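Galactose/lactose metabolism regulatory protein GAL80 (Saccharomyces cerevisiae, PDB 3BTV) represses the galactose and lactose metabolic genes by binding GAL4 and blocking its transcriptional activation while no inducing sugar is present. Local coordinates at residues G33-T38 with V94-V99; P41-L46 with R370-I375; I150-G155 with G366-L371; K157-L162 with Y356-Y361; Q391-G396 with T404-L409. The protein carries 1 engineered substitution. All blocks are in the same frame, centred on the assembly; numbering follows the deposited sequence.

Interaction 1: residues G33-T38 with V94-V99; sequences GWAIKT and VIAIQV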
# COMPACT_ATOMS: atom_id res chain seq x y z
N GLY B 33 -1.53 30.59 19.40
CA GLY B 33 -1.71 29.18 19.69
C GLY B 33 -2.98 28.59 19.11
O GLY B 33 -3.78 29.29 18.49
N TRP B 34 -3.18 27.29 19.33
CA TRP B 34 -4.32 26.60 18.76
C TRP B 34 -5.38 26.22 19.80
O TRP B 34 -6.48 25.83 19.44
CB TRP B 34 -3.88 25.37 17.98
CG TRP B 34 -3.46 24.24 18.85
CD1 TRP B 34 -4.16 23.09 19.09
CD2 TRP B 34 -2.24 24.14 19.59
NE1 TRP B 34 -3.44 22.28 19.94
CE2 TRP B 34 -2.27 22.90 20.26
CE3 TRP B 34 -1.13 24.97 19.76
CZ2 TRP B 34 -1.22 22.47 21.09
CZ3 TRP B 34 -0.10 24.55 20.58
CH2 TRP B 34 -0.15 23.31 21.23
N ALA B 35 -5.05 26.34 21.08
CA ALA B 35 -6.05 26.08 22.10
C ALA B 35 -7.16 27.11 21.95
O ALA B 35 -8.34 26.80 22.11
CB ALA B 35 -5.44 26.16 23.48
N ILE B 36 -6.77 28.34 21.62
CA ILE B 36 -7.73 29.42 21.40
C ILE B 36 -8.64 29.12 20.21
O ILE B 36 -9.78 29.57 20.15
CB ILE B 36 -7.02 30.77 21.20
CG1 ILE B 36 -8.05 31.91 21.17
CG2 ILE B 36 -6.19 30.76 19.93
CD1 ILE B 36 -8.80 32.08 22.48
N LYS B 37 -8.12 28.34 19.26
CA LYS B 37 -8.85 28.06 18.03
C LYS B 37 -9.68 26.77 18.06
O LYS B 37 -10.55 26.57 17.21
CB LYS B 37 -7.89 28.02 16.84
CG LYS B 37 -7.17 29.35 16.58
CD LYS B 37 -6.15 29.22 15.46
CE LYS B 37 -5.30 30.48 15.32
NZ LYS B 37 -4.25 30.33 14.28
N THR B 38 -9.43 25.90 19.04
CA THR B 38 -10.12 24.62 19.10
C THR B 38 -10.81 24.41 20.43
O THR B 38 -12.03 24.33 20.50
CB THR B 38 -9.16 23.45 18.84
OG1 THR B 38 -8.03 23.55 19.72
CG2 THR B 38 -8.69 23.45 17.40
N VAL B 94 -6.51 20.92 31.68
CA VAL B 94 -6.24 20.70 30.27
C VAL B 94 -4.82 21.17 29.95
O VAL B 94 -4.46 22.30 30.25
CB VAL B 94 -7.22 21.48 29.37
CG1 VAL B 94 -6.98 21.12 27.91
CG2 VAL B 94 -8.64 21.16 29.76
N ILE B 95 -4.02 20.29 29.36
CA ILE B 95 -2.68 20.66 28.93
C ILE B 95 -2.65 20.77 27.41
O ILE B 95 -2.78 19.76 26.70
CB ILE B 95 -1.62 19.64 29.38
CG1 ILE B 95 -1.25 19.87 30.85
CG2 ILE B 95 -0.37 19.77 28.55
CD1 ILE B 95 -2.27 19.36 31.82
N ALA B 96 -2.51 21.99 26.90
CA ALA B 96 -2.46 22.22 25.46
C ALA B 96 -1.19 22.98 25.08
O ALA B 96 -1.23 24.08 24.54
CB ALA B 96 -3.70 22.95 24.98
N ILE B 97 -0.05 22.37 25.40
CA ILE B 97 1.25 22.93 25.10
C ILE B 97 1.98 21.95 24.19
O ILE B 97 1.49 20.85 23.96
CB ILE B 97 2.09 23.11 26.37
CG1 ILE B 97 2.17 21.78 27.13
CG2 ILE B 97 1.49 24.19 27.26
CD1 ILE B 97 3.05 21.83 28.36
N GLN B 98 3.14 22.34 23.68
CA GLN B 98 3.89 21.48 22.77
C GLN B 98 4.24 20.15 23.45
O GLN B 98 4.57 20.11 24.63
CB GLN B 98 5.16 22.18 22.30
CG GLN B 98 6.08 22.58 23.44
CD GLN B 98 7.42 23.08 22.94
OE1 GLN B 98 8.36 23.23 23.71
NE2 GLN B 98 7.51 23.34 21.64
N VAL B 99 4.16 19.07 22.69
CA VAL B 99 4.43 17.74 23.22
C VAL B 99 5.77 17.70 23.96
O VAL B 99 5.88 17.09 25.02
CB VAL B 99 4.40 16.67 22.11
CG1 VAL B 99 4.70 15.29 22.67
CG2 VAL B 99 3.03 16.67 21.42
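The indole of W34 points the far end of its six-membered ring at the backbone of A96-Q98. Its CG occupies the crowded position between backbone N and carbonyl carbon (chi1 74°), and chi2 of 106° sets the ring across the CA-CB-CG plane. CH2 is the leading atom: it lies 3.6 Å from A96 O, while I97 C, 3.9 Å from the same CH2, sits at the ring edge near its plane. The other end of the indole is fixed separately, since NE1 hydrogen-bonds E125. Beside the tryptophan, A35 and A96 point their methyls at each other, CB to CB 3.9 Å. The contact thus joins the loop following strand 21-26 to the adjacent strand 92-95 at the C-terminal edge of the parallel sheet, where relatives with the Rossmann fold usually hold their dinucleotide. The loop is curled back on itself: T38 OG1 donates to W34 O at 2.8 Å, approaching 36° out of the carbonyl plane, and F25 touches both alanine side chains.

Interaction 2: residues P41-L46 with R370-I375; sequences PAILQL and RLYQSI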
# COMPACT_ATOMS: atom_id res chain seq x y z
N PRO B 41 -13.38 27.69 21.57
CA PRO B 41 -14.71 27.71 20.96
C PRO B 41 -15.64 26.66 21.56
O PRO B 41 -16.80 26.95 21.84
CB PRO B 41 -14.41 27.40 19.49
CG PRO B 41 -13.06 27.97 19.26
CD PRO B 41 -12.30 27.75 20.56
N ALA B 42 -15.13 25.45 21.77
CA ALA B 42 -15.92 24.38 22.37
C ALA B 42 -16.43 24.75 23.76
O ALA B 42 -17.64 24.68 24.03
CB ALA B 42 -15.11 23.09 22.43
N ILE B 43 -15.52 25.13 24.65
CA ILE B 43 -15.89 25.49 26.01
C ILE B 43 -16.83 26.69 26.04
O ILE B 43 -17.67 26.82 26.94
CB ILE B 43 -14.64 25.80 26.86
CG1 ILE B 43 -13.70 24.59 26.89
CG2 ILE B 43 -15.04 26.21 28.28
CD1 ILE B 43 -12.45 24.81 27.73
N LEU B 44 -16.69 27.56 25.05
CA LEU B 44 -17.51 28.76 24.96
C LEU B 44 -18.96 28.39 24.71
O LEU B 44 -19.88 28.98 25.28
CB LEU B 44 -16.99 29.66 23.83
CG LEU B 44 -17.63 31.04 23.68
CD1 LEU B 44 -17.57 31.81 25.00
CD2 LEU B 44 -16.95 31.82 22.57
N GLN B 45 -19.16 27.39 23.87
CA GLN B 45 -20.50 26.96 23.47
C GLN B 45 -21.18 26.14 24.56
O GLN B 45 -22.41 26.16 24.70
CB GLN B 45 -20.41 26.16 22.17
CG GLN B 45 -21.68 26.19 21.34
CD GLN B 45 -21.41 25.97 19.87
OE1 GLN B 45 -20.26 25.75 19.47
NE2 GLN B 45 -22.46 26.01 19.05
N LEU B 46 -20.39 25.41 25.34
CA LEU B 46 -20.91 24.61 26.44
C LEU B 46 -20.69 25.34 27.76
O LEU B 46 -20.28 24.74 28.76
CB LEU B 46 -20.25 23.23 26.44
CG LEU B 46 -20.36 22.50 25.10
CD1 LEU B 46 -19.35 21.36 24.97
CD2 LEU B 46 -21.78 22.00 24.87
N ARG B 370 -17.04 17.83 19.91
CA ARG B 370 -17.80 16.61 20.16
C ARG B 370 -17.12 15.78 21.24
O ARG B 370 -17.76 14.99 21.93
CB ARG B 370 -17.99 15.82 18.87
CG ARG B 370 -19.06 16.42 17.95
CD ARG B 370 -18.99 15.90 16.52
NE ARG B 370 -19.45 14.52 16.39
CZ ARG B 370 -20.58 14.15 15.80
NH1 ARG B 370 -21.39 15.05 15.25
NH2 ARG B 370 -20.90 12.86 15.74
N LEU B 371 -15.81 15.98 21.39
CA LEU B 371 -15.07 15.34 22.47
C LEU B 371 -15.48 15.93 23.83
O LEU B 371 -15.77 15.20 24.78
CB LEU B 371 -13.56 15.50 22.25
CG LEU B 371 -12.64 14.96 23.34
CD1 LEU B 371 -12.99 13.51 23.68
CD2 LEU B 371 -11.18 15.09 22.91
N TYR B 372 -15.50 17.26 23.90
CA TYR B 372 -15.96 17.95 25.11
C TYR B 372 -17.38 17.53 25.46
O TYR B 372 -17.68 17.25 26.61
CB TYR B 372 -15.89 19.46 24.93
CG TYR B 372 -14.58 20.06 25.38
CD1 TYR B 372 -13.51 20.17 24.51
CD2 TYR B 372 -14.41 20.49 26.70
CE1 TYR B 372 -12.31 20.70 24.92
CE2 TYR B 372 -13.20 21.02 27.12
CZ TYR B 372 -12.16 21.12 26.23
OH TYR B 372 -10.95 21.64 26.62
N GLN B 373 -18.24 17.49 24.45
CA GLN B 373 -19.63 17.10 24.66
C GLN B 373 -19.70 15.71 25.28
O GLN B 373 -20.44 15.48 26.24
CB GLN B 373 -20.41 17.16 23.34
CG GLN B 373 -21.90 16.91 23.48
CD GLN B 373 -22.64 18.10 24.07
OE1 GLN B 373 -23.13 18.05 25.21
NE2 GLN B 373 -22.73 19.18 23.30
N SER B 374 -18.93 14.77 24.73
CA SER B 374 -18.96 13.40 25.22
C SER B 374 -18.46 13.32 26.66
O SER B 374 -18.83 12.41 27.41
CB SER B 374 -18.16 12.47 24.29
OG SER B 374 -16.78 12.45 24.62
N ILE B 375 -17.64 14.28 27.05
CA ILE B 375 -17.12 14.33 28.41
C ILE B 375 -18.21 14.69 29.42
O ILE B 375 -18.47 13.94 30.36
CB ILE B 375 -15.95 15.31 28.54
CG1 ILE B 375 -14.74 14.79 27.77
CG2 ILE B 375 -15.58 15.51 30.01
CD1 ILE B 375 -13.51 15.69 27.86
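The ring of Y372 is the main bump, projecting from helix 363-380 against A42 and I43 of helix 39-45. A42, with no more than a methyl, meets the part of the ring close to its root, its CB 3.9 Å from Y372 CD1. On the same side of the ring, farther toward the hydroxyl, I43 crosses the tyrosine obliquely: its CG1 is 3.6 Å from Y372 CE2, and its CD1 reaches on to Y372 OH at 3.7 Å. Y372 chi1, at -91°, is off a staggered value, and the ring lies along the surface made by A42 and I43 rather than between them. Helix 39-45 is the first crossover helix of the Rossmann domain, linking parallel strands 21-26 and 50-56, and helix 363-380, from far along the chain, packs beside it; V94 and, edge-to-face, F50 also touch the tyrosine, whose hydroxyl is hydrogen-bonded to H39. A second bump comes from the 41-46 segment. L46, where the chain leaves helical angles, sends CD1 to within 3.9 Å of Y372 CB. The other methyl of L46, CD2, rests against the end of the Q373 side chain, which bends at chi2 (75°) and crosses the leucine at about a right angle.

Interaction 3: residues I150-G155 with G366-L371; sequences IISLQG and GNIHRL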
# COMPACT_ATOMS: atom_id res chain seq x y z
N ILE B 150 -8.14 11.96 29.87
CA ILE B 150 -8.61 12.06 28.50
C ILE B 150 -7.43 12.37 27.59
O ILE B 150 -6.57 13.19 27.94
CB ILE B 150 -9.68 13.18 28.35
CG1 ILE B 150 -10.78 13.03 29.40
CG2 ILE B 150 -10.28 13.19 26.95
CD1 ILE B 150 -10.80 14.13 30.48
N ILE B 151 -7.36 11.71 26.44
CA ILE B 151 -6.38 12.06 25.42
C ILE B 151 -7.14 12.65 24.23
O ILE B 151 -8.20 12.16 23.87
CB ILE B 151 -5.53 10.85 24.95
CG1 ILE B 151 -4.38 11.29 24.04
CG2 ILE B 151 -6.39 9.81 24.23
CD1 ILE B 151 -3.22 11.98 24.80
N SER B 152 -6.58 13.69 23.62
CA SER B 152 -7.21 14.31 22.46
C SER B 152 -7.03 13.51 21.16
O SER B 152 -6.35 13.95 20.23
CB SER B 152 -6.68 15.73 22.26
OG SER B 152 -7.50 16.43 21.34
N LEU B 153 -7.62 12.32 21.11
CA LEU B 153 -7.72 11.57 19.85
C LEU B 153 -9.10 11.88 19.26
O LEU B 153 -9.94 11.00 19.08
CB LEU B 153 -7.53 10.07 20.09
CG LEU B 153 -6.09 9.63 20.46
CD1 LEU B 153 -6.03 8.15 20.83
CD2 LEU B 153 -5.12 9.91 19.32
N GLN B 154 -9.33 13.16 18.97
CA GLN B 154 -10.66 13.67 18.65
C GLN B 154 -11.20 13.12 17.34
O GLN B 154 -12.36 13.38 16.98
CB GLN B 154 -10.66 15.20 18.62
CG GLN B 154 -10.11 15.79 17.33
CD GLN B 154 -8.62 15.66 17.23
OE1 GLN B 154 -7.90 15.77 18.22
NE2 GLN B 154 -8.13 15.43 16.01
N GLY B 155 -10.37 12.37 16.62
CA GLY B 155 -10.79 11.71 15.40
C GLY B 155 -11.86 10.67 15.70
O GLY B 155 -12.75 10.39 14.89
N GLY B 366 -15.09 21.14 15.25
CA GLY B 366 -16.17 20.19 15.42
C GLY B 366 -15.73 18.97 16.21
O GLY B 366 -16.35 18.60 17.21
N ASN B 367 -14.65 18.33 15.77
CA ASN B 367 -14.24 17.09 16.42
C ASN B 367 -13.89 17.32 17.88
O ASN B 367 -14.33 16.55 18.75
CB ASN B 367 -13.10 16.43 15.65
CG ASN B 367 -13.55 15.96 14.29
OD1 ASN B 367 -14.73 16.01 13.98
ND2 ASN B 367 -12.60 15.49 13.47
N ILE B 368 -13.12 18.37 18.16
CA ILE B 368 -12.79 18.69 19.55
C ILE B 368 -14.05 19.04 20.33
O ILE B 368 -14.17 18.74 21.52
CB ILE B 368 -11.77 19.85 19.67
CG1 ILE B 368 -10.34 19.34 19.43
CG2 ILE B 368 -11.84 20.45 21.05
CD1 ILE B 368 -10.04 19.02 17.99
N HIS B 369 -15.01 19.67 19.66
CA HIS B 369 -16.24 20.07 20.32
C HIS B 369 -16.98 18.83 20.79
O HIS B 369 -17.48 18.77 21.92
CB HIS B 369 -17.14 20.87 19.37
CG HIS B 369 -18.40 21.36 20.02
ND1 HIS B 369 -19.60 20.69 19.90
CD2 HIS B 369 -18.64 22.44 20.79
CE1 HIS B 369 -20.53 21.35 20.58
NE2 HIS B 369 -19.97 22.41 21.13
N ARG B 370 -17.04 17.83 19.91
CA ARG B 370 -17.80 16.61 20.16
C ARG B 370 -17.12 15.78 21.24
O ARG B 370 -17.76 14.99 21.93
CB ARG B 370 -17.99 15.82 18.87
CG ARG B 370 -19.06 16.42 17.95
CD ARG B 370 -18.99 15.90 16.52
NE ARG B 370 -19.45 14.52 16.39
CZ ARG B 370 -20.58 14.15 15.80
NH1 ARG B 370 -21.39 15.05 15.25
NH2 ARG B 370 -20.90 12.86 15.74
N LEU B 371 -15.81 15.98 21.39
CA LEU B 371 -15.07 15.34 22.47
C LEU B 371 -15.48 15.93 23.83
O LEU B 371 -15.77 15.20 24.78
CB LEU B 371 -13.56 15.50 22.25
CG LEU B 371 -12.64 14.96 23.34
CD1 LEU B 371 -12.99 13.51 23.68
CD2 LEU B 371 -11.18 15.09 22.91
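One hydrogen bond, with the hydroxyl of Y361, grips OD1 of N367 and fixes the amide of a buried side chain. The same residue turns its CB against the other segment: N367 CB is 3.4 Å from Q154 O and 3.5 Å from Q154 CG, and the two amide planes are only 13° from coplanar although the side chains cross at about a right angle. Q154 makes the largest single share of the contact. Its CG stands in the crowded position between backbone N and carbonyl carbon (chi1 80°) and the chain then bends (chi2 -74°), which lays it alongside I368, pointing the same way, with Q154 CG a tight 3.3 Å from I368 CD1. An alanine at Q154 would probably loosen this junction, since the methylene that meets both N367 CB and I368 CD1 would be gone. Farther along the helix, L371 reaches CD2 to S152 CA (4.1 Å) and CD1 to I150 CG2 (4.3 Å). S152 centres an inverse gamma turn. Strand 148-152 is the outermost of the parallel Rossmann sheet on this side. Its segment 150-152 runs nearly antiparallel to helix segment 366-371, the axes 10.6 Å apart; F123 of the next strand touches I150, S152 and L371, while the CB of I151 points away from this helix, and its side chain touches L405 and A408 of helix 405-424.

Interaction 4: residues K157-L162 with Y356-Y361; sequences KSPYIL and YHLRNY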
# COMPACT_ATOMS: atom_id res chain seq x y z
N LYS B 157 -14.21 11.08 17.44
CA LYS B 157 -15.46 11.82 17.62
C LYS B 157 -15.96 12.45 16.32
O LYS B 157 -16.96 13.16 16.32
CB LYS B 157 -15.29 12.95 18.66
CG LYS B 157 -15.19 12.47 20.09
CD LYS B 157 -16.37 11.60 20.50
CE LYS B 157 -16.05 10.86 21.80
NZ LYS B 157 -17.00 9.76 22.14
N SER B 158 -15.25 12.21 15.23
CA SER B 158 -15.72 12.69 13.93
C SER B 158 -17.04 12.02 13.55
O SER B 158 -17.23 10.83 13.82
CB SER B 158 -14.68 12.41 12.85
OG SER B 158 -15.28 12.43 11.56
N PRO B 159 -17.95 12.77 12.92
CA PRO B 159 -19.23 12.17 12.54
C PRO B 159 -19.00 11.12 11.45
O PRO B 159 -19.71 10.13 11.38
CB PRO B 159 -20.03 13.36 11.98
CG PRO B 159 -19.30 14.59 12.47
CD PRO B 159 -17.86 14.19 12.56
N TYR B 160 -18.01 11.35 10.60
CA TYR B 160 -17.66 10.38 9.56
C TYR B 160 -17.13 9.06 10.12
O TYR B 160 -17.52 7.98 9.69
CB TYR B 160 -16.64 10.98 8.61
CG TYR B 160 -17.16 12.23 7.93
CD1 TYR B 160 -16.74 13.50 8.33
CD2 TYR B 160 -18.08 12.14 6.90
CE1 TYR B 160 -17.22 14.66 7.70
CE2 TYR B 160 -18.57 13.29 6.26
CZ TYR B 160 -18.15 14.54 6.67
OH TYR B 160 -18.64 15.66 6.03
N ILE B 161 -16.23 9.17 11.09
CA ILE B 161 -15.68 7.99 11.74
C ILE B 161 -16.77 7.19 12.44
O ILE B 161 -16.85 5.98 12.28
CB ILE B 161 -14.59 8.39 12.78
CG1 ILE B 161 -13.50 9.22 12.12
CG2 ILE B 161 -13.99 7.16 13.43
CD1 ILE B 161 -12.98 8.63 10.86
N LEU B 162 -17.61 7.87 13.21
CA LEU B 162 -18.66 7.17 13.95
C LEU B 162 -19.66 6.49 13.01
O LEU B 162 -20.08 5.37 13.26
CB LEU B 162 -19.37 8.12 14.91
CG LEU B 162 -18.46 8.55 16.07
CD1 LEU B 162 -19.09 9.69 16.84
CD2 LEU B 162 -18.19 7.35 16.97
N TYR B 356 -22.05 10.27 2.19
CA TYR B 356 -22.39 10.98 3.41
C TYR B 356 -21.42 12.15 3.54
O TYR B 356 -20.21 11.95 3.65
CB TYR B 356 -22.33 10.03 4.61
CG TYR B 356 -22.57 10.68 5.96
CD1 TYR B 356 -23.83 11.10 6.34
CD2 TYR B 356 -21.53 10.84 6.87
CE1 TYR B 356 -24.05 11.68 7.59
CE2 TYR B 356 -21.74 11.43 8.12
CZ TYR B 356 -23.00 11.84 8.47
OH TYR B 356 -23.22 12.41 9.70
N HIS B 357 -21.95 13.36 3.48
CA HIS B 357 -21.09 14.54 3.49
C HIS B 357 -21.78 15.73 4.12
O HIS B 357 -22.78 16.21 3.59
CB HIS B 357 -20.64 14.90 2.06
CG HIS B 357 -19.83 16.16 1.99
ND1 HIS B 357 -18.59 16.29 2.57
CD2 HIS B 357 -20.09 17.35 1.40
CE1 HIS B 357 -18.12 17.50 2.35
NE2 HIS B 357 -19.01 18.17 1.64
N LEU B 358 -21.24 16.19 5.24
CA LEU B 358 -21.76 17.36 5.93
C LEU B 358 -21.01 18.59 5.44
O LEU B 358 -19.88 18.87 5.85
CB LEU B 358 -21.59 17.23 7.44
CG LEU B 358 -22.01 15.91 8.09
CD1 LEU B 358 -21.47 15.84 9.51
CD2 LEU B 358 -23.53 15.76 8.08
N ARG B 359 -21.65 19.33 4.54
CA ARG B 359 -21.06 20.53 3.98
C ARG B 359 -20.98 21.60 5.06
O ARG B 359 -21.89 21.75 5.88
CB ARG B 359 -21.91 21.02 2.81
CG ARG B 359 -22.81 19.92 2.27
CD ARG B 359 -23.09 20.06 0.79
NE ARG B 359 -23.70 18.84 0.26
CZ ARG B 359 -24.12 18.69 -0.99
NH1 ARG B 359 -24.00 19.68 -1.86
NH2 ARG B 359 -24.66 17.54 -1.36
N ASN B 360 -19.87 22.34 5.06
CA ASN B 360 -19.65 23.38 6.06
C ASN B 360 -19.39 22.84 7.46
O ASN B 360 -19.60 23.54 8.45
CB ASN B 360 -20.82 24.37 6.09
CG ASN B 360 -20.91 25.23 4.84
OD1 ASN B 360 -19.89 25.54 4.22
ND2 ASN B 360 -22.13 25.62 4.48
N TYR B 361 -18.94 21.59 7.55
CA TYR B 361 -18.53 21.06 8.84
C TYR B 361 -17.08 21.41 9.08
O TYR B 361 -16.21 21.13 8.26
CB TYR B 361 -18.74 19.55 8.95
CG TYR B 361 -18.33 18.96 10.29
CD1 TYR B 361 -19.04 19.24 11.45
CD2 TYR B 361 -17.24 18.12 10.38
CE1 TYR B 361 -18.66 18.68 12.67
CE2 TYR B 361 -16.85 17.57 11.59
CZ TYR B 361 -17.56 17.84 12.72
OH TYR B 361 -17.14 17.27 13.90
O HOH W 1 -16.85 17.72 6.19
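P159 and Y160, opening helix 159-169, form the close part of this contact. The proline meets Y361 tip to tip: P159 CG makes an off-centre CH-pi contact, 4.2 Å from the ring centroid of Y361, and P159 CD lies 3.4 Å from Y361 OH, a hydroxyl hydrogen-bonded to N367. P159 CB in turn packs on L358 CD1. Y160 crosses Y356 obliquely, the ring planes 69° apart, and sets its edge against the backbone, with Y356 O in the ring plane 3.4 Å from Y160 CE2. At its tip Y160 OH accepts from L358 N over 2.8 Å, with an N-H...O angle of 150°; a water 2.7 Å from Y160 OH also donates to L358 O at 3.3 Å. S158 is the N-cap of the helix, its OG taking weak bonds from Y160 N and I161 N. This is where the first helix of the C-terminal domain meets the turn between strand 352-356, at the edge of the large mixed sheet, and helix 363-380. The loose side is the exposed part of that turn: R359 and N360, inside the type II turn from L358 to Y361, are poorly ordered, and H357 points its CB away, its ND1 hydrogen-bonded to S318 O.

Interaction 5: residues Q391-G396 with T404-L409; sequences QFVMQG and TLMDAL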
# COMPACT_ATOMS: atom_id res chain seq x y z
N GLN B 391 -15.62 6.60 36.50
CA GLN B 391 -14.28 6.40 35.99
C GLN B 391 -14.09 5.08 35.27
O GLN B 391 -14.49 4.02 35.76
CB GLN B 391 -13.28 6.53 37.13
CG GLN B 391 -11.85 6.67 36.69
CD GLN B 391 -11.04 7.47 37.67
OE1 GLN B 391 -11.58 8.05 38.62
NE2 GLN B 391 -9.73 7.53 37.46
N PHE B 392 -13.45 5.15 34.11
CA PHE B 392 -13.14 3.97 33.31
C PHE B 392 -11.71 4.06 32.81
O PHE B 392 -11.18 5.15 32.60
CB PHE B 392 -14.12 3.82 32.14
CG PHE B 392 -14.15 5.01 31.23
CD1 PHE B 392 -15.02 6.07 31.47
CD2 PHE B 392 -13.33 5.08 30.11
CE1 PHE B 392 -15.06 7.17 30.63
CE2 PHE B 392 -13.36 6.17 29.26
CZ PHE B 392 -14.23 7.22 29.52
N VAL B 393 -11.09 2.90 32.62
CA VAL B 393 -9.68 2.82 32.25
C VAL B 393 -9.41 3.28 30.81
O VAL B 393 -8.45 3.99 30.54
CB VAL B 393 -9.13 1.38 32.41
CG1 VAL B 393 -7.67 1.31 32.00
CG2 VAL B 393 -9.28 0.92 33.85
N MET B 394 -10.27 2.87 29.89
CA MET B 394 -10.04 3.15 28.48
C MET B 394 -11.33 3.05 27.69
O MET B 394 -12.24 2.31 28.06
CB MET B 394 -9.03 2.16 27.91
CG MET B 394 -9.48 0.70 27.98
SD MET B 394 -8.15 -0.45 27.52
CE MET B 394 -7.95 -0.01 25.79
N GLN B 395 -11.40 3.79 26.60
CA GLN B 395 -12.57 3.72 25.75
C GLN B 395 -12.53 2.40 24.98
O GLN B 395 -13.56 1.76 24.79
CB GLN B 395 -12.63 4.89 24.78
CG GLN B 395 -13.88 4.87 23.91
CD GLN B 395 -13.89 5.95 22.88
OE1 GLN B 395 -12.85 6.28 22.32
NE2 GLN B 395 -15.07 6.50 22.59
N GLY B 396 -11.34 1.99 24.58
CA GLY B 396 -11.19 0.82 23.75
C GLY B 396 -11.93 1.02 22.45
O GLY B 396 -11.76 2.03 21.78
N THR B 404 -8.76 7.70 26.64
CA THR B 404 -8.04 8.09 27.83
C THR B 404 -6.55 7.97 27.59
O THR B 404 -6.11 7.58 26.51
CB THR B 404 -8.39 7.15 28.99
OG1 THR B 404 -7.79 5.87 28.75
CG2 THR B 404 -9.89 6.99 29.09
N LEU B 405 -5.77 8.29 28.62
CA LEU B 405 -4.32 8.12 28.53
C LEU B 405 -3.90 6.66 28.29
O LEU B 405 -2.81 6.40 27.78
CB LEU B 405 -3.65 8.69 29.79
CG LEU B 405 -3.07 10.10 29.66
CD1 LEU B 405 -3.92 11.01 28.77
CD2 LEU B 405 -2.87 10.72 31.04
N MET B 406 -4.76 5.71 28.64
CA MET B 406 -4.46 4.32 28.33
C MET B 406 -4.56 4.06 26.83
O MET B 406 -3.75 3.34 26.25
CB MET B 406 -5.40 3.37 29.07
CG MET B 406 -5.16 1.92 28.67
SD MET B 406 -3.44 1.44 28.95
CE MET B 406 -3.40 1.25 30.70
N ASP B 407 -5.57 4.64 26.20
CA ASP B 407 -5.68 4.57 24.74
C ASP B 407 -4.46 5.23 24.12
O ASP B 407 -3.90 4.74 23.14
CB ASP B 407 -6.97 5.24 24.27
CG ASP B 407 -8.22 4.50 24.75
OD1 ASP B 407 -8.42 3.34 24.34
OD2 ASP B 407 -8.99 5.08 25.55
N ALA B 408 -4.03 6.35 24.68
CA ALA B 408 -2.80 7.01 24.23
C ALA B 408 -1.60 6.09 24.37
O ALA B 408 -0.78 5.97 23.46
CB ALA B 408 -2.56 8.31 25.02
N LEU B 409 -1.49 5.44 25.53
CA LEU B 409 -0.34 4.58 25.82
C LEU B 409 -0.23 3.44 24.80
O LEU B 409 0.83 3.19 24.24
CB LEU B 409 -0.45 4.04 27.25
CG LEU B 409 0.73 3.24 27.78
CD1 LEU B 409 2.00 4.06 27.71
CD2 LEU B 409 0.43 2.79 29.21
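T404 and D407 form a capping box at the start of helix 405-424, and both its side chains also hold the loop 391-396. D407 provides the first shell, with three N-H groups on one carboxylate. OD2 accepts two of them: Q395 N at 2.9 Å on the syn lone pair, nearly straight at 161°, and T404 N at 2.8 Å on the anti lone pair. OD1 takes G396 N at 3.2 Å, again syn. This set of donors, at the N-terminal end of a helix, would be expected to favour the charged form of the acid. T404 OG1 works both ways, receiving M406 N at 3.0 Å and donating to V393 O at 2.7 Å along a lone pair in the carbonyl plane. An alanine at D407 would probably let the 395-396 backbone drift from the helix start, as it would remove both oxygens and with them all three bonds. Outward from these, R156 bonds Q395 OE1 and, weakly, G396 O, with a long, weak ion pair to D407 OD1; Q395 NE2 is held by E400. Apolar contacts flank the polar centre: V393 and M394 pack on M406, M394 CB lying 4.0 Å from M406 CG. The ring of F392, edge-to-face with F378, crosses T404 obliquely, and its CE2 stops 3.6 Å from T404 CG2.

In the fold
From the N terminus, interaction 1 closes the first loop, tying the segment after strand 21-26 to strand 92-95. Interaction 2 opens from helix 39-45 inside that loop and closes only at helix 363-380, so the two cross. Interaction 3 starts at the outermost Rossmann strand, 148-152, and ends on the same helix, sharing R370 and L371 with interaction 2; helix 363-380 thus ties the first crossover helix to the outermost strand 148-152. Interaction 4 is nested within the loops of both, linking helix 159-169 to the turn before helix 363-380. Interaction 5 follows in series, a short loop whose helix 405-424 touches interaction 3 through I151.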